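Local coordinates for hypothetical protein AGR_L_1239 (Agrobacterium tumefaciens str. C58, PDB 1VQS) that is of unknown function but belongs to the NIPSNAP family and adopts a ferredoxin-like fold, its chains assembling through sheets that run on between subunits, at residues G25-Y30 against Y52-I57; L31-D36 against P93-L98; D73-R78 against N104-P109. All coordinates share one frame; numbering follows the deposited sequence. Where two conformers were deposited one is given.

Contact 1: G25-Y30 against Y52-I57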
ATOM      1  N   GLY B  25      18.742   1.679  -9.246  1.00 18.92           N
ATOM      2  CA  GLY B  25      19.912   2.259  -9.874  1.00 19.13           C
ATOM      3  C   GLY B  25      19.833   2.396 -11.377  1.00 20.35           C
ATOM      4  O   GLY B  25      20.803   2.807 -12.010  1.00 20.96           O
ATOM      5  N   ALA B  26      18.692   2.038 -11.962  1.00 19.00           N
ATOM      6  CA  ALA B  26      18.547   2.025 -13.416  1.00 20.32           C
ATOM      7  C   ALA B  26      18.205   3.358 -14.076  1.00 21.17           C
ATOM      8  O   ALA B  26      18.160   3.422 -15.301  1.00 20.20           O
ATOM      9  CB  ALA B  26      17.506   1.011 -13.803  1.00 20.45           C
ATOM     10  N   ILE B  27      17.929   4.412 -13.306  1.00 20.26           N
ATOM     11  CA  ILE B  27      17.507   5.683 -13.927  1.00 19.30           C
ATOM     12  C   ILE B  27      18.480   6.190 -15.003  1.00 20.79           C
ATOM     13  O   ILE B  27      18.055   6.480 -16.118  1.00 20.27           O
ATOM     14  CB  ILE B  27      17.181   6.774 -12.893  1.00 20.56           C
ATOM     15  CG1 ILE B  27      15.809   6.522 -12.247  0.50 19.10           C
ATOM     16  CG2 ILE B  27      17.093   8.173 -13.568  1.00 21.27           C
ATOM     17  CD1 ILE B  27      15.465   7.507 -11.126  0.50 16.19           C
ATOM     18  N   PRO B  28      19.775   6.277 -14.697  1.00 21.36           N
ATOM     19  CA  PRO B  28      20.677   6.800 -15.747  1.00 21.27           C
ATOM     20  C   PRO B  28      20.671   5.960 -17.027  1.00 19.91           C
ATOM     21  O   PRO B  28      20.618   6.545 -18.124  1.00 22.34           O
ATOM     22  CB  PRO B  28      22.058   6.798 -15.079  1.00 21.99           C
ATOM     23  CG  PRO B  28      21.764   6.859 -13.596  1.00 23.50           C
ATOM     24  CD  PRO B  28      20.485   6.055 -13.428  1.00 22.22           C
ATOM     25  N   ALA B  29      20.712   4.635 -16.918  1.00 20.74           N
ATOM     26  CA  ALA B  29      20.646   3.787 -18.125  1.00 21.16           C
ATOM     27  C   ALA B  29      19.356   3.935 -18.907  1.00 20.55           C
ATOM     28  O   ALA B  29      19.346   3.985 -20.149  1.00 22.61           O
ATOM     29  CB  ALA B  29      20.886   2.329 -17.775  1.00 24.04           C
ATOM     30  N   TYR B  30      18.256   4.016 -18.170  1.00 19.77           N
ATOM     31  CA  TYR B  30      16.937   4.184 -18.753  1.00 19.13           C
ATOM     32  C   TYR B  30      16.848   5.494 -19.522  1.00 21.05           C
ATOM     33  O   TYR B  30      16.410   5.541 -20.683  1.00 20.29           O
ATOM     34  CB  TYR B  30      15.876   4.102 -17.642  1.00 19.96           C
ATOM     35  CG  TYR B  30      14.472   4.355 -18.086  1.00 18.73           C
ATOM     36  CD1 TYR B  30      13.982   5.657 -18.166  1.00 18.38           C
ATOM     37  CD2 TYR B  30      13.588   3.316 -18.365  1.00 20.03           C
ATOM     38  CE1 TYR B  30      12.680   5.908 -18.565  1.00 19.70           C
ATOM     39  CE2 TYR B  30      12.280   3.573 -18.773  1.00 21.01           C
ATOM     40  CZ  TYR B  30      11.838   4.871 -18.879  1.00 21.54           C
ATOM     41  OH  TYR B  30      10.541   5.138 -19.276  1.00 21.24           O
ATOM     42  N   TYR B  52       8.409  14.879 -18.718  1.00 18.46           N
ATOM     43  CA  TYR B  52       9.072  13.603 -18.524  1.00 18.18           C
ATOM     44  C   TYR B  52      10.077  13.797 -17.397  1.00 18.22           C
ATOM     45  O   TYR B  52      11.040  14.536 -17.554  1.00 19.04           O
ATOM     46  CB  TYR B  52       9.756  13.178 -19.819  1.00 18.32           C
ATOM     47  CG  TYR B  52       9.882  11.659 -19.999  1.00 19.38           C
ATOM     48  CD1 TYR B  52      10.694  10.896 -19.170  1.00 20.92           C
ATOM     49  CD2 TYR B  52       9.229  11.010 -21.047  1.00 19.96           C
ATOM     50  CE1 TYR B  52      10.812   9.502 -19.342  1.00 18.35           C
ATOM     51  CE2 TYR B  52       9.344   9.621 -21.224  1.00 18.23           C
ATOM     52  CZ  TYR B  52      10.140   8.874 -20.367  1.00 19.58           C
ATOM     53  OH  TYR B  52      10.291   7.487 -20.528  1.00 21.37           O
ATOM     54  N   PHE B  53       9.864  13.110 -16.270  1.00 19.59           N
ATOM     55  CA  PHE B  53      10.561  13.405 -15.016  1.00 18.40           C
ATOM     56  C   PHE B  53      11.126  12.148 -14.380  1.00 18.78           C
ATOM     57  O   PHE B  53      10.643  11.051 -14.600  1.00 20.38           O
ATOM     58  CB  PHE B  53       9.607  14.051 -14.001  1.00 19.20           C
ATOM     59  CG  PHE B  53       8.794  15.186 -14.573  1.00 18.31           C
ATOM     60  CD1 PHE B  53       9.364  16.418 -14.757  1.00 20.47           C
ATOM     61  CD2 PHE B  53       7.472  15.024 -14.945  1.00 20.26           C
ATOM     62  CE1 PHE B  53       8.640  17.479 -15.282  1.00 21.47           C
ATOM     63  CE2 PHE B  53       6.742  16.110 -15.492  1.00 21.54           C
ATOM     64  CZ  PHE B  53       7.334  17.323 -15.639  1.00 21.30           C
ATOM     65  N   PHE B  54      12.140  12.366 -13.560  1.00 18.24           N
ATOM     66  CA  PHE B  54      12.716  11.308 -12.740  1.00 18.07           C
ATOM     67  C   PHE B  54      12.850  11.778 -11.300  1.00 18.46           C
ATOM     68  O   PHE B  54      12.886  12.965 -11.017  1.00 20.08           O
ATOM     69  CB  PHE B  54      14.061  10.808 -13.282  1.00 19.07           C
ATOM     70  CG  PHE B  54      15.133  11.830 -13.333  1.00 18.79           C
ATOM     71  CD1 PHE B  54      15.237  12.704 -14.409  1.00 21.06           C
ATOM     72  CD2 PHE B  54      16.074  11.905 -12.324  1.00 22.80           C
ATOM     73  CE1 PHE B  54      16.256  13.621 -14.459  1.00 21.39           C
ATOM     74  CE2 PHE B  54      17.090  12.834 -12.359  1.00 23.25           C
ATOM     75  CZ  PHE B  54      17.176  13.694 -13.422  1.00 21.41           C
ATOM     76  N   SER B  55      12.809  10.837 -10.358  0.50 20.53           N
ATOM     77  CA  SER B  55      12.648  11.243  -8.968  0.50 21.14           C
ATOM     78  C   SER B  55      13.944  11.731  -8.299  0.50 20.08           C
ATOM     79  O   SER B  55      15.031  11.249  -8.592  0.50 21.66           O
ATOM     80  CB  SER B  55      11.930  10.155  -8.145  0.50 21.88           C
ATOM     81  OG  SER B  55      12.473   8.863  -8.292  0.50 15.28           O
ATOM     82  N   GLU B  56      13.774  12.694  -7.383  1.00 18.94           N
ATOM     83  CA  GLU B  56      14.811  13.272  -6.546  1.00 19.82           C
ATOM     84  C   GLU B  56      14.501  13.138  -5.054  1.00 19.03           C
ATOM     85  O   GLU B  56      15.360  12.715  -4.286  1.00 20.30           O
ATOM     86  CB  GLU B  56      14.984  14.758  -6.884  0.50 20.90           C
ATOM     87  CG  GLU B  56      15.989  15.507  -5.999  0.50 20.09           C
ATOM     88  CD  GLU B  56      17.395  14.888  -6.030  0.50 24.08           C
ATOM     89  OE1 GLU B  56      17.788  14.342  -7.078  0.50 25.16           O
ATOM     90  OE2 GLU B  56      18.125  14.952  -5.012  0.50 20.72           O
ATOM     91  N   ILE B  57      13.308  13.549  -4.634  1.00 19.46           N
ATOM     92  CA  ILE B  57      12.849  13.328  -3.241  1.00 19.16           C
ATOM     93  C   ILE B  57      11.448  12.721  -3.274  1.00 19.10           C
ATOM     94  O   ILE B  57      10.531  13.279  -3.874  1.00 19.14           O
ATOM     95  CB  ILE B  57      12.883  14.610  -2.376  1.00 18.90           C
ATOM     96  CG1 ILE B  57      14.299  15.181  -2.308  1.00 20.75           C
ATOM     97  CG2 ILE B  57      12.392  14.290  -0.957  1.00 20.09           C
ATOM     98  CD1 ILE B  57      14.402  16.628  -1.884  1.00 22.33           C
TER
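I27, in the conformer given, lies over the start of the F54 side chain, its CG2 methyl 4.0 Å from F54 CB and 4.1 Å from F54 CD2. The two side chains cross at about a right angle, and the methyl meets the phenyl ring obliquely. CG2 gets there because it stands opposite the backbone N of I27, while the CG1 branch (chi1 -76°) carries CD1 to the neighbourhood of S55. The hydroxyl S55 OG is hydrogen-bonded to P59 O and E62 N.

One turn further along the helix, Y30 meets Y52 through the phenol oxygens: Y30 OH and Y52 OH are 2.7 Å apart, a hydrogen bond in which either may be the donor. Each oxygen lies at the edge of the other ring, near its plane. Y30 CE1 and Y52 CE1, 4.1 Å apart, add an apolar flank to the bond. With CG anti to the backbone N (chi1 176°), the Y30 ring projects from the helix and its OH meets Y52; both tyrosines are buried, so the pair supplies each hydroxyl with a polar partner inside the core. I63 of strand 62-69 touches Y30, Y52 and F54 alike. Beyond strand 48-55, a second subunit pairs with F53, F54 and S55 in an antiparallel ladder. Helix 27-46 packed across an antiparallel sheet in this way is characteristic of the ferredoxin-like alpha+beta sandwich.

Contact 2: L31-D36 against P93-L98; sequences LKVVED and PKIRDL
Helix 27-46, one of the helices of the ferredoxin-like fold, meets here the loop that leads from helix 86-89 into strand 99-109. V33 carries most of the contact, using its two methyls on different partners. CG1 approaches I95 CG2 at 3.7 Å, and CG2 sits against the aliphatic part of K94, 3.7 Å from K94 CD and 3.8 Å from K94 CB. The division follows from chi1 of 77°: CG2 is opposite the backbone N, and CG1 is tucked between that N and the carbonyl carbon.

V34 adds its CG2, 4.0 Å from I95 CG2, so a single methyl of I95 touches both valines; V34 and I95 cross at about a right angle. K94 begins by facing the helix, but its chain bends near the end and leads the ammonium away to a salt bridge with E37, leaving methylenes against V33. The loop is braced from within by the bond from L98 N to I95 O, 3.0 Å long. F91 touches both valines, and Y30 touches I95 and L98, so this apolar patch continues into the buried core. Here a helix of the ferredoxin-like alpha+beta fold packs through valine methyls on the loop entering the last strand, outermost within this chain.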
ATOM      1  N   LEU B  31      17.236   6.582 -18.872  1.00 21.09           N
ATOM      2  CA  LEU B  31      17.105   7.888 -19.521  1.00 21.07           C
ATOM      3  C   LEU B  31      17.996   7.997 -20.745  1.00 20.60           C
ATOM      4  O   LEU B  31      17.617   8.638 -21.739  1.00 20.76           O
ATOM      5  CB  LEU B  31      17.424   9.011 -18.549  1.00 21.06           C
ATOM      6  CG  LEU B  31      16.385   9.180 -17.442  1.00 22.64           C
ATOM      7  CD1 LEU B  31      16.913  10.225 -16.467  1.00 24.02           C
ATOM      8  CD2 LEU B  31      15.033   9.596 -17.987  1.00 23.79           C
ATOM      9  N   LYS B  32      19.164   7.363 -20.686  1.00 20.53           N
ATOM     10  CA  LYS B  32      20.079   7.400 -21.826  1.00 21.12           C
ATOM     11  C   LYS B  32      19.453   6.749 -23.052  1.00 20.02           C
ATOM     12  O   LYS B  32      19.409   7.338 -24.124  1.00 21.00           O
ATOM     13  CB  LYS B  32      21.409   6.743 -21.487  1.00 22.13           C
ATOM     14  CG  LYS B  32      22.375   6.707 -22.678  1.00 25.02           C
ATOM     15  CD  LYS B  32      23.620   5.872 -22.384  1.00 28.66           C
ATOM     16  CE  LYS B  32      24.570   6.561 -21.403  1.00 39.02           C
ATOM     17  NZ  LYS B  32      25.384   7.633 -22.055  1.00 42.14           N
ATOM     18  N   VAL B  33      18.972   5.523 -22.888  1.00 19.61           N
ATOM     19  CA  VAL B  33      18.463   4.777 -24.033  1.00 21.15           C
ATOM     20  C   VAL B  33      17.120   5.348 -24.520  1.00 21.99           C
ATOM     21  O   VAL B  33      16.849   5.375 -25.716  1.00 21.29           O
ATOM     22  CB  VAL B  33      18.411   3.257 -23.740  1.00 23.00           C
ATOM     23  CG1 VAL B  33      17.236   2.906 -22.863  1.00 21.39           C
ATOM     24  CG2 VAL B  33      18.367   2.455 -25.039  1.00 22.92           C
ATOM     25  N   VAL B  34      16.290   5.848 -23.623  1.00 19.74           N
ATOM     26  CA  VAL B  34      15.073   6.546 -24.059  1.00 19.37           C
ATOM     27  C   VAL B  34      15.421   7.779 -24.900  1.00 19.33           C
ATOM     28  O   VAL B  34      14.898   7.961 -26.015  1.00 19.38           O
ATOM     29  CB  VAL B  34      14.138   6.918 -22.877  1.00 20.43           C
ATOM     30  CG1 VAL B  34      12.976   7.790 -23.374  1.00 20.50           C
ATOM     31  CG2 VAL B  34      13.573   5.652 -22.216  1.00 19.15           C
ATOM     32  N   GLU B  35      16.339   8.611 -24.408  1.00 19.11           N
ATOM     33  CA  GLU B  35      16.759   9.758 -25.199  1.00 20.23           C
ATOM     34  C   GLU B  35      17.268   9.350 -26.578  1.00 20.18           C
ATOM     35  O   GLU B  35      16.859   9.919 -27.594  1.00 22.83           O
ATOM     36  CB  GLU B  35      17.849  10.570 -24.499  1.00 20.17           C
ATOM     37  CG  GLU B  35      18.316  11.734 -25.357  1.00 21.54           C
ATOM     38  CD  GLU B  35      19.096  12.768 -24.625  1.00 25.13           C
ATOM     39  OE1 GLU B  35      19.377  12.590 -23.448  1.00 24.43           O
ATOM     40  OE2 GLU B  35      19.415  13.800 -25.269  1.00 28.84           O
ATOM     41  N   ASP B  36      18.191   8.394 -26.614  1.00 20.91           N
ATOM     42  CA  ASP B  36      18.950   8.134 -27.819  1.00 22.28           C
ATOM     43  C   ASP B  36      18.161   7.308 -28.820  1.00 23.51           C
ATOM     44  O   ASP B  36      18.344   7.459 -30.043  1.00 24.69           O
ATOM     45  CB  ASP B  36      20.241   7.412 -27.468  1.00 23.87           C
ATOM     46  CG  ASP B  36      21.253   8.300 -26.786  1.00 26.92           C
ATOM     47  OD1 ASP B  36      21.061   9.539 -26.720  1.00 29.92           O
ATOM     48  OD2 ASP B  36      22.271   7.741 -26.323  1.00 32.30           O
ATOM     49  N   PRO B  93      12.633  -3.845 -25.675  1.00 20.32           N
ATOM     50  CA  PRO B  93      13.507  -4.713 -24.866  1.00 20.03           C
ATOM     51  C   PRO B  93      14.558  -3.950 -24.082  1.00 20.10           C
ATOM     52  O   PRO B  93      15.075  -4.465 -23.076  1.00 20.37           O
ATOM     53  CB  PRO B  93      14.175  -5.624 -25.911  1.00 21.65           C
ATOM     54  CG  PRO B  93      13.167  -5.673 -27.031  1.00 21.98           C
ATOM     55  CD  PRO B  93      12.586  -4.284 -27.086  1.00 21.98           C
ATOM     56  N   LYS B  94      14.888  -2.742 -24.525  1.00 20.22           N
ATOM     57  CA  LYS B  94      15.942  -1.952 -23.888  1.00 19.07           C
ATOM     58  C   LYS B  94      15.470  -1.269 -22.595  1.00 19.73           C
ATOM     59  O   LYS B  94      16.308  -0.789 -21.809  1.00 19.53           O
ATOM     60  CB  LYS B  94      16.481  -0.894 -24.853  1.00 19.81           C
ATOM     61  CG  LYS B  94      16.939  -1.456 -26.189  1.00 24.21           C
ATOM     62  CD  LYS B  94      17.209  -0.356 -27.172  1.00 25.22           C
ATOM     63  CE  LYS B  94      17.468  -0.924 -28.543  1.00 30.70           C
ATOM     64  NZ  LYS B  94      18.911  -1.107 -28.741  1.00 29.30           N
ATOM     65  N   ILE B  95      14.149  -1.192 -22.391  1.00 19.25           N
ATOM     66  CA  ILE B  95      13.641  -0.678 -21.136  1.00 19.10           C
ATOM     67  C   ILE B  95      12.716  -1.616 -20.373  1.00 19.82           C
ATOM     68  O   ILE B  95      12.453  -1.400 -19.204  1.00 20.34           O
ATOM     69  CB  ILE B  95      12.922   0.685 -21.296  1.00 20.17           C
ATOM     70  CG1 ILE B  95      11.693   0.604 -22.222  1.00 20.31           C
ATOM     71  CG2 ILE B  95      13.902   1.712 -21.786  1.00 21.00           C
ATOM     72  CD1 ILE B  95      10.813   1.826 -22.169  1.00 20.50           C
ATOM     73  N   ARG B  96      12.195  -2.665 -20.991  1.00 19.76           N
ATOM     74  CA  ARG B  96      11.134  -3.385 -20.309  1.00 20.27           C
ATOM     75  C   ARG B  96      11.598  -4.184 -19.091  1.00 20.45           C
ATOM     76  O   ARG B  96      10.753  -4.560 -18.247  1.00 21.77           O
ATOM     77  CB  ARG B  96      10.363  -4.258 -21.269  1.00 24.34           C
ATOM     78  CG  ARG B  96      11.124  -5.362 -21.789  1.00 24.73           C
ATOM     79  CD  ARG B  96      10.216  -6.307 -22.572  1.00 29.31           C
ATOM     80  NE  ARG B  96      11.011  -7.288 -23.281  1.00 28.40           N
ATOM     81  CZ  ARG B  96      10.683  -7.798 -24.467  1.00 29.29           C
ATOM     82  NH1 ARG B  96       9.568  -7.409 -25.053  1.00 31.00           N
ATOM     83  NH2 ARG B  96      11.476  -8.684 -25.049  1.00 30.43           N
ATOM     84  N   ASP B  97      12.899  -4.471 -18.995  1.00 19.31           N
ATOM     85  CA  ASP B  97      13.475  -5.101 -17.795  1.00 20.45           C
ATOM     86  C   ASP B  97      14.040  -4.082 -16.825  1.00 21.18           C
ATOM     87  O   ASP B  97      14.343  -4.430 -15.671  1.00 22.27           O
ATOM     88  CB  ASP B  97      14.527  -6.142 -18.162  1.00 19.60           C
ATOM     89  CG  ASP B  97      13.998  -7.213 -19.081  1.00 21.40           C
ATOM     90  OD1 ASP B  97      12.780  -7.494 -19.063  1.00 21.65           O
ATOM     91  OD2 ASP B  97      14.815  -7.759 -19.869  1.00 23.98           O
ATOM     92  N   LEU B  98      14.160  -2.824 -17.261  1.00 19.29           N
ATOM     93  CA  LEU B  98      14.540  -1.745 -16.360  1.00 18.84           C
ATOM     94  C   LEU B  98      13.336  -1.304 -15.557  1.00 19.38           C
ATOM     95  O   LEU B  98      13.480  -0.836 -14.427  1.00 20.60           O
ATOM     96  CB  LEU B  98      15.113  -0.570 -17.130  1.00 19.97           C
ATOM     97  CG  LEU B  98      16.377  -0.870 -17.963  1.00 19.74           C
ATOM     98  CD1 LEU B  98      16.911   0.404 -18.571  1.00 20.08           C
ATOM     99  CD2 LEU B  98      17.447  -1.530 -17.148  1.00 21.32           C
TER

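Contact 3: D73-R78 against N104-P109; sequences DDRAER and NKIMKP
R75 and I106 meet by van der Waals packing of a methyl against the arginine chain: I106 CD1 lies 4.1 Å from R75 CD and equally far from R75 NE, approaching the guanidinium obliquely. The arginine spans the gap from helix to strand, whose nearest CA atoms (R75 and I106) are 10.8 Å apart, because its chain is fully extended from CG to NE, with CG opposite the backbone N (chi1 170°).

The polar neighbours are R75 and N104. R75 NH2 and N104 ND2 stand 3.4 Å apart, two donors, close but not bonded, with the guanidinium and amide planes turned 50° apart. E16 of strand 14-22 binds both residues, R75 NE through OE1 in a salt bridge and N104 ND2 through OE2, which probably helps to hold them near each other. E56 of a neighbouring subunit adds a salt bridge to R75 NH1, and its backbone O accepts from N104 ND2; N104 OD1 accepts from G58 N of that same subunit.

Within the helix, R78 NE binds D74 OD2 at 2.9 Å with an N-H...O angle of 161°. The acceptor lies in the guanidinium plane, yet the donor meets the carboxylate from above its own plane.

E16 and the neighbouring E56 thus each offer separate acceptor atoms to R75 and N104, and the R75 side chain, its charge probably balanced by both glutamates, links the helix-strand contact to the interface.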
ATOM      1  N   ASP B  73     -10.622   7.962 -27.263  1.00 19.85           N
ATOM      2  CA  ASP B  73     -10.619   7.091 -28.446  1.00 20.35           C
ATOM      3  C   ASP B  73      -9.404   7.392 -29.326  1.00 19.99           C
ATOM      4  O   ASP B  73      -8.804   6.476 -29.913  1.00 20.88           O
ATOM      5  CB  ASP B  73     -11.917   7.169 -29.245  1.00 21.59           C
ATOM      6  CG  ASP B  73     -13.114   6.544 -28.493  1.00 24.42           C
ATOM      7  OD1 ASP B  73     -12.939   6.142 -27.343  1.00 28.84           O
ATOM      8  OD2 ASP B  73     -14.213   6.495 -29.067  1.00 31.41           O
ATOM      9  N   ASP B  74      -9.025   8.665 -29.415  1.00 19.49           N
ATOM     10  CA  ASP B  74      -7.824   9.023 -30.152  1.00 19.51           C
ATOM     11  C   ASP B  74      -6.589   8.477 -29.448  1.00 19.90           C
ATOM     12  O   ASP B  74      -5.675   7.938 -30.091  1.00 20.22           O
ATOM     13  CB  ASP B  74      -7.709  10.534 -30.365  1.00 21.03           C
ATOM     14  CG  ASP B  74      -6.585  10.893 -31.341  1.00 21.88           C
ATOM     15  OD1 ASP B  74      -6.553  10.362 -32.464  1.00 23.07           O
ATOM     16  OD2 ASP B  74      -5.726  11.678 -30.955  1.00 22.92           O
ATOM     17  N   ARG B  75      -6.546   8.585 -28.124  1.00 18.98           N
ATOM     18  CA  ARG B  75      -5.452   7.946 -27.387  1.00 19.76           C
ATOM     19  C   ARG B  75      -5.344   6.472 -27.764  1.00 19.26           C
ATOM     20  O   ARG B  75      -4.269   5.940 -27.977  1.00 21.34           O
ATOM     21  CB  ARG B  75      -5.674   8.061 -25.873  1.00 20.03           C
ATOM     22  CG  ARG B  75      -4.724   7.220 -25.036  1.00 20.17           C
ATOM     23  CD  ARG B  75      -5.077   7.317 -23.545  1.00 22.16           C
ATOM     24  NE  ARG B  75      -4.105   6.503 -22.831  1.00 20.73           N
ATOM     25  CZ  ARG B  75      -4.133   5.178 -22.742  1.00 22.62           C
ATOM     26  NH1 ARG B  75      -5.170   4.494 -23.200  1.00 24.36           N
ATOM     27  NH2 ARG B  75      -3.138   4.544 -22.150  1.00 24.25           N
ATOM     28  N   ALA B  76      -6.484   5.796 -27.771  1.00 20.43           N
ATOM     29  CA  ALA B  76      -6.472   4.361 -28.052  1.00 20.74           C
ATOM     30  C   ALA B  76      -5.898   4.051 -29.441  1.00 20.72           C
ATOM     31  O   ALA B  76      -5.107   3.127 -29.608  1.00 21.62           O
ATOM     32  CB  ALA B  76      -7.864   3.799 -27.921  1.00 23.01           C
ATOM     33  N   GLU B  77      -6.284   4.838 -30.423  1.00 20.03           N
ATOM     34  CA  GLU B  77      -5.837   4.610 -31.791  1.00 20.82           C
ATOM     35  C   GLU B  77      -4.325   4.852 -31.885  1.00 20.89           C
ATOM     36  O   GLU B  77      -3.595   4.101 -32.544  1.00 21.77           O
ATOM     37  CB  GLU B  77      -6.595   5.539 -32.706  1.00 21.27           C
ATOM     38  CG  GLU B  77      -8.075   5.152 -32.791  1.00 24.10           C
ATOM     39  CD  GLU B  77      -8.967   6.242 -33.331  1.00 33.97           C
ATOM     40  OE1 GLU B  77      -8.439   7.191 -33.950  1.00 34.04           O
ATOM     41  OE2 GLU B  77     -10.208   6.133 -33.140  1.00 45.21           O
ATOM     42  N   ARG B  78      -3.862   5.893 -31.188  1.00 19.91           N
ATOM     43  CA  ARG B  78      -2.424   6.224 -31.159  1.00 19.57           C
ATOM     44  C   ARG B  78      -1.605   5.132 -30.492  1.00 21.16           C
ATOM     45  O   ARG B  78      -0.531   4.750 -30.993  1.00 21.35           O
ATOM     46  CB  ARG B  78      -2.192   7.596 -30.489  1.00 18.68           C
ATOM     47  CG  ARG B  78      -2.651   8.777 -31.310  1.00 19.14           C
ATOM     48  CD  ARG B  78      -2.614  10.043 -30.514  1.00 18.88           C
ATOM     49  NE  ARG B  78      -2.926  11.232 -31.309  1.00 18.39           N
ATOM     50  CZ  ARG B  78      -2.048  11.905 -32.055  1.00 18.73           C
ATOM     51  NH1 ARG B  78      -0.785  11.513 -32.133  1.00 18.10           N
ATOM     52  NH2 ARG B  78      -2.440  12.964 -32.738  1.00 20.95           N
ATOM     53  N   ASN B 104      -0.858   3.695 -14.847  1.00 18.38           N
ATOM     54  CA  ASN B 104      -1.279   4.919 -15.489  1.00 19.16           C
ATOM     55  C   ASN B 104      -2.625   5.364 -14.962  1.00 19.88           C
ATOM     56  O   ASN B 104      -3.370   4.575 -14.391  1.00 20.33           O
ATOM     57  CB  ASN B 104      -1.262   4.808 -17.022  1.00 19.41           C
ATOM     58  CG  ASN B 104      -2.173   3.736 -17.586  1.00 20.50           C
ATOM     59  OD1 ASN B 104      -2.575   2.799 -16.900  1.00 21.61           O
ATOM     60  ND2 ASN B 104      -2.507   3.880 -18.882  1.00 21.16           N
ATOM     61  N   LYS B 105      -2.904   6.626 -15.175  1.00 19.01           N
ATOM     62  CA  LYS B 105      -4.198   7.214 -14.806  1.00 17.79           C
ATOM     63  C   LYS B 105      -4.492   8.312 -15.802  1.00 19.87           C
ATOM     64  O   LYS B 105      -3.581   8.907 -16.399  1.00 18.43           O
ATOM     65  CB  LYS B 105      -4.204   7.764 -13.357  1.00 20.09           C
ATOM     66  CG  LYS B 105      -3.123   8.757 -13.012  1.00 19.29           C
ATOM     67  CD  LYS B 105      -3.046   9.009 -11.501  1.00 20.40           C
ATOM     68  CE  LYS B 105      -1.965   9.995 -11.110  1.00 21.48           C
ATOM     69  NZ  LYS B 105      -1.834  10.007  -9.587  1.00 21.87           N
ATOM     70  N   ILE B 106      -5.787   8.554 -15.991  1.00 19.25           N
ATOM     71  CA  ILE B 106      -6.292   9.671 -16.794  1.00 19.35           C
ATOM     72  C   ILE B 106      -6.888  10.729 -15.871  1.00 19.92           C
ATOM     73  O   ILE B 106      -7.708  10.410 -15.029  1.00 20.63           O
ATOM     74  CB  ILE B 106      -7.353   9.225 -17.811  1.00 18.88           C
ATOM     75  CG1 ILE B 106      -6.755   8.175 -18.760  1.00 20.59           C
ATOM     76  CG2 ILE B 106      -7.965  10.437 -18.563  1.00 20.56           C
ATOM     77  CD1 ILE B 106      -5.748   8.681 -19.737  1.00 22.43           C
HETATM   78  N   MSE B 107      -6.460  11.983 -16.044  1.00 19.33           N
HETATM   79  CA  MSE B 107      -6.936  13.096 -15.256  1.00 20.16           C
HETATM   80  C   MSE B 107      -7.389  14.224 -16.201  1.00 21.04           C
HETATM   81  O   MSE B 107      -7.012  14.252 -17.390  1.00 20.51           O
HETATM   82  CB  MSE B 107      -5.839  13.495 -14.235  1.00 23.68           C
HETATM   83  CG  MSE B 107      -5.329  12.265 -13.249  1.00 22.81           C
HETATM   84 SE   MSE B 107      -4.245  13.039 -11.986  1.00 36.06          SE
HETATM   85  CE  MSE B 107      -5.574  13.681 -10.811  1.00 23.33           C
ATOM     86  N   LYS B 108      -8.245  15.096 -15.690  1.00 19.19           N
ATOM     87  CA  LYS B 108      -8.739  16.247 -16.435  1.00 18.38           C
ATOM     88  C   LYS B 108      -8.160  17.486 -15.791  1.00 18.31           C
ATOM     89  O   LYS B 108      -7.870  17.484 -14.606  1.00 19.03           O
ATOM     90  CB  LYS B 108     -10.258  16.318 -16.371  1.00 19.55           C
ATOM     91  CG  LYS B 108     -10.990  15.269 -17.169  1.00 23.28           C
ATOM     92  CD  LYS B 108     -12.463  15.681 -17.264  1.00 27.21           C
ATOM     93  CE  LYS B 108     -13.301  14.619 -17.907  1.00 33.72           C
ATOM     94  NZ  LYS B 108     -14.711  15.072 -17.945  1.00 29.64           N
ATOM     95  N   PRO B 109      -7.948  18.535 -16.587  1.00 18.61           N
ATOM     96  CA  PRO B 109      -7.448  19.810 -16.051  1.00 17.92           C
ATOM     97  C   PRO B 109      -8.528  20.620 -15.335  1.00 20.23           C
ATOM     98  O   PRO B 109      -9.672  20.757 -15.832  1.00 19.52           O
ATOM     99  CB  PRO B 109      -7.004  20.560 -17.300  1.00 18.38           C
ATOM    100  CG  PRO B 109      -7.898  20.011 -18.387  1.00 19.97           C
ATOM    101  CD  PRO B 109      -8.147  18.570 -18.046  1.00 17.20           C
TER

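From the N terminus, contact 1 closes the first loop, bringing the start of helix 27-46 back onto strand 48-55 across 21 intervening residues. Contact 2 opens in the same helix, between the two segments of contact 1, and closes near the C-terminal part of the chain, so the two cross; they also touch, through F54 with L31 and Y30 with I95 and L98. Contact 3 follows contact 1 in series but crosses contact 2, joining helix 72-84 to strand 99-109. Its centre lies about 24 Å from that of contact 1, on the opposite side of the chain's centre. Together they tie both longer helices to the strands outermost within this chain and the loop before the last.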